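Local coordinates for protein putative L-alanine-DL-glutamate epimerase (Burkholderia xenovorans, PDB 3GO2) that binds magnesium and is probably a racemase or epimerase of the enolase superfamily, at residues A[247-252]-A[269-274]. Numbering follows the deposited sequence.
Sequences DSYSPQ and ETLFGI. With MG (magnesium ion), chain C; MG (magnesium ion), chain B.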
ATOM      1  N   ASP A 247       4.105  25.139   4.770  1.00 13.51           N
ATOM      2  CA  ASP A 247       2.728  24.943   4.357  1.00 13.82           C
ATOM      3  C   ASP A 247       2.728  24.302   2.974  1.00 13.84           C
ATOM      4  O   ASP A 247       3.505  24.670   2.103  1.00 14.30           O
ATOM      5  CB  ASP A 247       1.968  26.259   4.371  1.00 14.29           C
ATOM      6  CG  ASP A 247       1.870  26.827   5.740  1.00 16.95           C
ATOM      7  OD1 ASP A 247       1.317  26.136   6.627  1.00 16.24           O
ATOM      8  OD2 ASP A 247       2.371  27.952   5.932  1.00 18.47           O
ATOM      9  N   SER A 248       1.843  23.333   2.785  1.00 13.99           N
ATOM     10  CA  SER A 248       1.789  22.559   1.557  1.00 13.67           C
ATOM     11  C   SER A 248       0.422  21.951   1.396  1.00 13.58           C
ATOM     12  O   SER A 248      -0.178  21.479   2.384  1.00 13.45           O
ATOM     13  CB  SER A 248       2.814  21.422   1.646  1.00 14.68           C
ATOM     14  OG  SER A 248       2.810  20.644   0.459  1.00 15.23           O
ATOM     15  N   TYR A 249      -0.034  21.874   0.140  1.00 13.10           N
ATOM     16  CA  TYR A 249      -1.221  21.123  -0.198  1.00 13.66           C
ATOM     17  C   TYR A 249      -0.880  19.760  -0.848  1.00 14.78           C
ATOM     18  O   TYR A 249      -1.727  19.135  -1.500  1.00 15.76           O
ATOM     19  CB  TYR A 249      -2.087  21.976  -1.109  1.00 14.31           C
ATOM     20  CG  TYR A 249      -2.651  23.200  -0.409  1.00 12.95           C
ATOM     21  CD1 TYR A 249      -3.336  23.067   0.776  1.00 14.47           C
ATOM     22  CD2 TYR A 249      -2.506  24.484  -0.948  1.00 12.65           C
ATOM     23  CE1 TYR A 249      -3.878  24.150   1.425  1.00 15.88           C
ATOM     24  CE2 TYR A 249      -3.064  25.589  -0.298  1.00 12.83           C
ATOM     25  CZ  TYR A 249      -3.752  25.399   0.887  1.00 13.95           C
ATOM     26  OH  TYR A 249      -4.318  26.452   1.568  1.00 13.25           O
ATOM     27  N   SER A 250       0.357  19.322  -0.654  1.00 14.51           N
ATOM     28  CA  SER A 250       0.808  18.002  -1.070  1.00 14.78           C
ATOM     29  C   SER A 250       1.262  17.161   0.128  1.00 14.36           C
ATOM     30  O   SER A 250       2.428  17.249   0.540  1.00 14.37           O
ATOM     31  CB  SER A 250       1.976  18.108  -2.033  1.00 14.94           C
ATOM     32  OG  SER A 250       2.415  16.778  -2.393  1.00 15.41           O
ATOM     33  N   PRO A 251       0.367  16.343   0.679  1.00 14.31           N
ATOM     34  CA  PRO A 251       0.784  15.497   1.791  1.00 15.17           C
ATOM     35  C   PRO A 251       1.955  14.610   1.377  1.00 14.29           C
ATOM     36  O   PRO A 251       2.876  14.417   2.162  1.00 14.15           O
ATOM     37  CB  PRO A 251      -0.464  14.662   2.117  1.00 16.16           C
ATOM     38  CG  PRO A 251      -1.590  15.463   1.573  1.00 16.34           C
ATOM     39  CD  PRO A 251      -1.079  16.251   0.422  1.00 15.70           C
ATOM     40  N   GLN A 252       1.936  14.080   0.147  1.00 15.31           N
ATOM     41  CA  GLN A 252       3.053  13.222  -0.316  1.00 15.72           C
ATOM     42  C   GLN A 252       4.380  14.005  -0.395  1.00 14.37           C
ATOM     43  O   GLN A 252       5.429  13.529   0.055  1.00 13.93           O
ATOM     44  CB  GLN A 252       2.682  12.557  -1.667  1.00 16.63           C
ATOM     45  CG  GLN A 252       3.772  11.806  -2.357  1.00 22.15           C
ATOM     46  CD  GLN A 252       3.395  11.363  -3.798  1.00 29.20           C
ATOM     47  OE1 GLN A 252       2.223  11.280  -4.165  1.00 34.87           O
ATOM     48  NE2 GLN A 252       4.406  11.124  -4.611  1.00 31.32           N
ATOM     49  N   GLU A 269      -1.262  25.072   9.314  1.00 12.66           N
ATOM     50  CA  GLU A 269      -1.945  26.250   9.838  1.00 13.26           C
ATOM     51  C   GLU A 269      -3.066  26.766   8.953  1.00 13.14           C
ATOM     52  O   GLU A 269      -3.872  27.586   9.408  1.00 15.40           O
ATOM     53  CB  GLU A 269      -0.958  27.394  10.113  1.00 13.39           C
ATOM     54  CG  GLU A 269      -0.511  28.170   8.888  1.00 14.23           C
ATOM     55  CD  GLU A 269       0.505  29.229   9.217  1.00 18.66           C
ATOM     56  OE1 GLU A 269       0.700  30.100   8.378  1.00 20.95           O
ATOM     57  OE2 GLU A 269       1.077  29.216  10.307  1.00 20.65           O
ATOM     58  N   THR A 270      -3.127  26.298   7.705  1.00 12.67           N
ATOM     59  CA  THR A 270      -4.115  26.779   6.768  1.00 12.55           C
ATOM     60  C   THR A 270      -5.229  25.769   6.527  1.00 12.20           C
ATOM     61  O   THR A 270      -6.028  25.968   5.600  1.00 12.82           O
ATOM     62  CB  THR A 270      -3.509  27.245   5.426  1.00 11.91           C
ATOM     63  OG1 THR A 270      -3.117  26.120   4.625  1.00 13.62           O
ATOM     64  CG2 THR A 270      -2.340  28.190   5.657  1.00 12.92           C
ATOM     65  N   LEU A 271      -5.261  24.696   7.311  1.00 11.79           N
ATOM     66  CA  LEU A 271      -6.186  23.587   7.072  1.00 11.96           C
ATOM     67  C   LEU A 271      -7.402  23.618   8.013  1.00 12.36           C
ATOM     68  O   LEU A 271      -7.331  24.131   9.147  1.00 11.01           O
ATOM     69  CB  LEU A 271      -5.464  22.262   7.253  1.00 12.31           C
ATOM     70  CG  LEU A 271      -4.222  22.009   6.425  1.00 11.51           C
ATOM     71  CD1 LEU A 271      -3.672  20.581   6.723  1.00 11.54           C
ATOM     72  CD2 LEU A 271      -4.501  22.210   4.940  1.00 13.03           C
ATOM     73  N   PHE A 272      -8.479  23.008   7.542  1.00 12.13           N
ATOM     74  CA  PHE A 272      -9.772  22.977   8.224  1.00 12.36           C
ATOM     75  C   PHE A 272     -10.267  21.551   8.499  1.00 12.89           C
ATOM     76  O   PHE A 272     -10.454  20.757   7.580  1.00 14.09           O
ATOM     77  CB  PHE A 272     -10.843  23.691   7.387  1.00 13.22           C
ATOM     78  CG  PHE A 272     -10.570  25.134   7.154  1.00 13.47           C
ATOM     79  CD1 PHE A 272     -11.146  26.107   7.953  1.00 14.72           C
ATOM     80  CD2 PHE A 272      -9.764  25.537   6.103  1.00 12.92           C
ATOM     81  CE1 PHE A 272     -10.893  27.445   7.712  1.00 13.58           C
ATOM     82  CE2 PHE A 272      -9.517  26.855   5.872  1.00 15.58           C
ATOM     83  CZ  PHE A 272     -10.084  27.812   6.680  1.00 14.67           C
ATOM     84  N   GLY A 273     -10.536  21.277   9.770  1.00 13.47           N
ATOM     85  CA  GLY A 273     -11.178  20.057  10.216  1.00 13.76           C
ATOM     86  C   GLY A 273     -10.295  18.840  10.187  1.00 14.18           C
ATOM     87  O   GLY A 273      -9.276  18.807   9.526  1.00 13.50           O
ATOM     88  N   ILE A 274     -10.722  17.809  10.896  1.00 13.79           N
ATOM     89  CA  ILE A 274     -10.003  16.555  10.847  1.00 13.82           C
ATOM     90  C   ILE A 274      -9.820  16.092   9.395  1.00 14.39           C
ATOM     91  O   ILE A 274      -8.751  15.600   9.027  1.00 13.98           O
ATOM     92  CB  ILE A 274     -10.716  15.478  11.671  1.00 14.08           C
ATOM     93  CG1 ILE A 274     -10.598  15.770  13.177  1.00 13.27           C
ATOM     94  CG2 ILE A 274     -10.154  14.065  11.300  1.00 13.50           C
ATOM     95  CD1 ILE A 274     -11.349  14.788  14.026  1.00 14.69           C
TER
HETATM   96 MG    MG C 409      -6.086  26.320   3.267  1.00 16.25          MG
HETATM   97 MG    MG B 408       3.218  30.501   9.699  1.00 41.45          MG
HETATM   98  O   HOH W   1      -1.051  24.745   6.027  1.00 14.67           O
HETATM   99  O   HOH W   2       1.723  25.732   9.250  1.00 15.10           O
HETATM  100  O   HOH W   3       3.582  28.798   8.071  1.00 23.09           O
HETATM  101  O   HOH W   4       2.603  31.908   8.782  1.00 29.23           O
HETATM  102  O   HOH W   5      -8.256  26.759   2.433  1.00 16.17           O
HETATM  103  O   HOH W   6      -6.928  23.973   2.884  1.00 15.84           O
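A magnesium ion ties Tyr-249 to Thr-270: the phenol OH of Tyr-249 lies 2.5 Å from the metal, which sits in the plane of the ring at its edge, and the carbonyl O of Thr-270 lies 2.4 Å from it. Two waters and the backbone O of Pro-78 of a second subunit add to the shell, making this a site shared across a subunit interface. Thr-270 OG1, set between its own backbone N and carbonyl carbon (chi1 75°), also gives a weak hydrogen bond of 3.3 Å to Tyr-249 OH. Both segments follow parallel strands, 243-245 and 265-267, of the enolase-superfamily barrel and lead into the next helices. At the second magnesium, Glu-269 binds through OE2, with Asp-219 and Glu-245 as the other protein residues of the site. Asp-247 reaches that site through water: its OD2 lies 2.6 Å from a metal-bound water, while two further waters link OD1 to the backbone N of Glu-269 and of Thr-270. The carboxylates of Asp-247 and Glu-269 come close, OD2 to OE1 3.7 Å, like charges whose repulsion, if both are ionised, the nearby magnesium would partly offset. Apolar contact is slight, Leu-271 CD2 meeting the Tyr-249 ring edge at CE1, 4.1 Å away.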